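Local coordinates for capsid polyprotein VP90 (Turkey astrovirus 2, PDB 3TS3) that forms the capsid of an astrovirus, probably as an icosahedral shell, this chain being the globular projection domain that makes the dimeric spike, at residues L4-P7 with Q8-D11. Numbering follows the deposited sequence.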
ATOM      1  N   LEU C   4     -16.309   2.309   7.971  1.00  8.27           N
ATOM      2  CA  LEU C   4     -15.127   1.620   8.486  1.00  8.06           C
ATOM      3  C   LEU C   4     -15.567   0.505   9.430  1.00  8.71           C
ATOM      4  O   LEU C   4     -16.388   0.736  10.292  1.00  9.19           O
ATOM      5  CB  LEU C   4     -14.206   2.594   9.232  1.00  8.53           C
ATOM      6  CG  LEU C   4     -13.532   3.701   8.424  1.00  7.12           C
ATOM      7  CD1 LEU C   4     -12.676   4.536   9.338  1.00  9.56           C
ATOM      8  CD2 LEU C   4     -12.679   3.109   7.305  1.00  7.46           C
ATOM      9  N   PRO C   5     -15.042  -0.704   9.266  1.00  8.21           N
ATOM     10  CA  PRO C   5     -14.030  -1.051   8.260  1.00  8.08           C
ATOM     11  C   PRO C   5     -14.553  -1.038   6.824  1.00  7.87           C
ATOM     12  O   PRO C   5     -15.704  -1.364   6.582  1.00  6.97           O
ATOM     13  CB  PRO C   5     -13.599  -2.472   8.654  1.00  8.96           C
ATOM     14  CG  PRO C   5     -14.316  -2.824   9.888  1.00 10.24           C
ATOM     15  CD  PRO C   5     -15.403  -1.839  10.128  1.00  8.67           C
ATOM     16  N   LEU C   6     -13.677  -0.716   5.880  1.00  7.60           N
ATOM     17  CA  LEU C   6     -14.068  -0.510   4.495  1.00  8.12           C
ATOM     18  C   LEU C   6     -14.732  -1.704   3.826  1.00  7.51           C
ATOM     19  O   LEU C   6     -15.625  -1.512   3.039  1.00  8.23           O
ATOM     20  CB  LEU C   6     -12.902  -0.001   3.640  1.00  8.69           C
ATOM     21  CG  LEU C   6     -12.648   1.501   3.553  1.00 10.71           C
ATOM     22  CD1 LEU C   6     -11.570   1.737   2.511  1.00 10.05           C
ATOM     23  CD2 LEU C   6     -13.915   2.243   3.176  1.00  9.61           C
ATOM     24  N   PRO C   7     -14.324  -2.925   4.150  1.00  7.64           N
ATOM     25  CA  PRO C   7     -14.949  -4.086   3.518  1.00  7.82           C
ATOM     26  C   PRO C   7     -16.439  -4.123   3.848  1.00  8.08           C
ATOM     27  O   PRO C   7     -17.209  -4.693   3.092  1.00  8.59           O
ATOM     28  CB  PRO C   7     -14.212  -5.265   4.146  1.00  7.72           C
ATOM     29  CG  PRO C   7     -12.853  -4.716   4.431  1.00  7.25           C
ATOM     30  CD  PRO C   7     -13.130  -3.314   4.919  1.00  7.34           C
ATOM     31  N   GLN C   8     -16.828  -3.524   4.969  1.00  8.07           N
ATOM     32  CA  GLN C   8     -18.227  -3.533   5.395  1.00  8.22           C
ATOM     33  C   GLN C   8     -19.027  -2.334   4.904  1.00  8.88           C
ATOM     34  O   GLN C   8     -20.228  -2.273   5.084  1.00  9.40           O
ATOM     35  CB  GLN C   8     -18.318  -3.651   6.920  1.00  8.20           C
ATOM     36  CG  GLN C   8     -17.488  -4.806   7.459  1.00  8.56           C
ATOM     37  CD  GLN C   8     -17.624  -5.022   8.952  1.00  8.82           C
ATOM     38  OE1 GLN C   8     -18.574  -4.580   9.571  1.00 10.79           O
ATOM     39  NE2 GLN C   8     -16.653  -5.702   9.530  1.00 10.72           N
ATOM     40  N   ALA C   9     -18.357  -1.386   4.275  1.00  8.58           N
ATOM     41  CA  ALA C   9     -19.020  -0.171   3.839  1.00  8.64           C
ATOM     42  C   ALA C   9     -20.074  -0.438   2.777  1.00  8.94           C
ATOM     43  O   ALA C   9     -19.909  -1.307   1.942  1.00  8.97           O
ATOM     44  CB  ALA C   9     -17.997   0.839   3.325  1.00  8.41           C
ATOM     45  N   ASP C  10     -21.155   0.331   2.828  1.00  9.52           N
ATOM     46  CA  ASP C  10     -22.211   0.230   1.837  1.00  9.95           C
ATOM     47  C   ASP C  10     -21.723   0.805   0.508  1.00 10.26           C
ATOM     48  O   ASP C  10     -20.834   1.640   0.474  1.00 10.34           O
ATOM     49  CB  ASP C  10     -23.457   0.990   2.287  1.00 10.26           C
ATOM     50  CG  ASP C  10     -24.189   0.316   3.437  1.00 11.29           C
ATOM     51  OD1 ASP C  10     -23.913  -0.851   3.755  1.00 10.96           O
ATOM     52  OD2 ASP C  10     -25.041   0.983   4.026  1.00 14.35           O
ATOM     53  N   ASP C  11     -22.320   0.354  -0.584  1.00 10.40           N
ATOM     54  CA  ASP C  11     -21.911   0.789  -1.905  1.00 10.91           C
ATOM     55  C   ASP C  11     -22.200   2.275  -2.072  1.00 11.04           C
ATOM     56  O   ASP C  11     -23.128   2.802  -1.483  1.00 11.96           O
ATOM     57  CB  ASP C  11     -22.627  -0.028  -2.984  1.00 10.97           C
ATOM     58  CG  ASP C  11     -21.823  -0.134  -4.275  1.00 12.15           C
ATOM     59  OD1 ASP C  11     -20.812   0.574  -4.405  1.00 12.04           O
ATOM     60  OD2 ASP C  11     -22.197  -0.947  -5.138  1.00 13.37           O
TER
HETATM   61  O   HOH W   1     -17.197  -2.060   0.917  1.00 17.04           O
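Gln8 reaches back to Pro5, a proline entered through a cis peptide bond, and its terminal amide comes to rest at the CG–CD rim of the ring, NE2 lying 3.7 Å from Pro5 CG. With CG set beside the backbone N (chi1 -51°) and the chain extended beyond it, the side chain returns along the turn and crosses the proline at a slant. The amide nitrogen is not left to this apolar neighbour, because it hydrogen-bonds to the carbonyl of Phe21 in the second subunit. In the backbone, Gln8 N donates to Pro5 O at 2.9 Å. One residue on, Ala9 N donates to Leu6 O at 3.0 Å. The methyl of Ala9 lies close to that same Leu6 O (Ala9 CB to Leu6 O 3.4 Å). A water hydrogen-bonds to Leu6 O at 2.7 Å and also to Ala9 O, itself an acceptor for Lys103 NZ. Pro5 packs on Tyr19 and Pro7 on Val96, both of the second subunit. Two successive i to i+3 bonds define a single turn of 3-10 helix, here built into the dimer interface of the astrovirus spike.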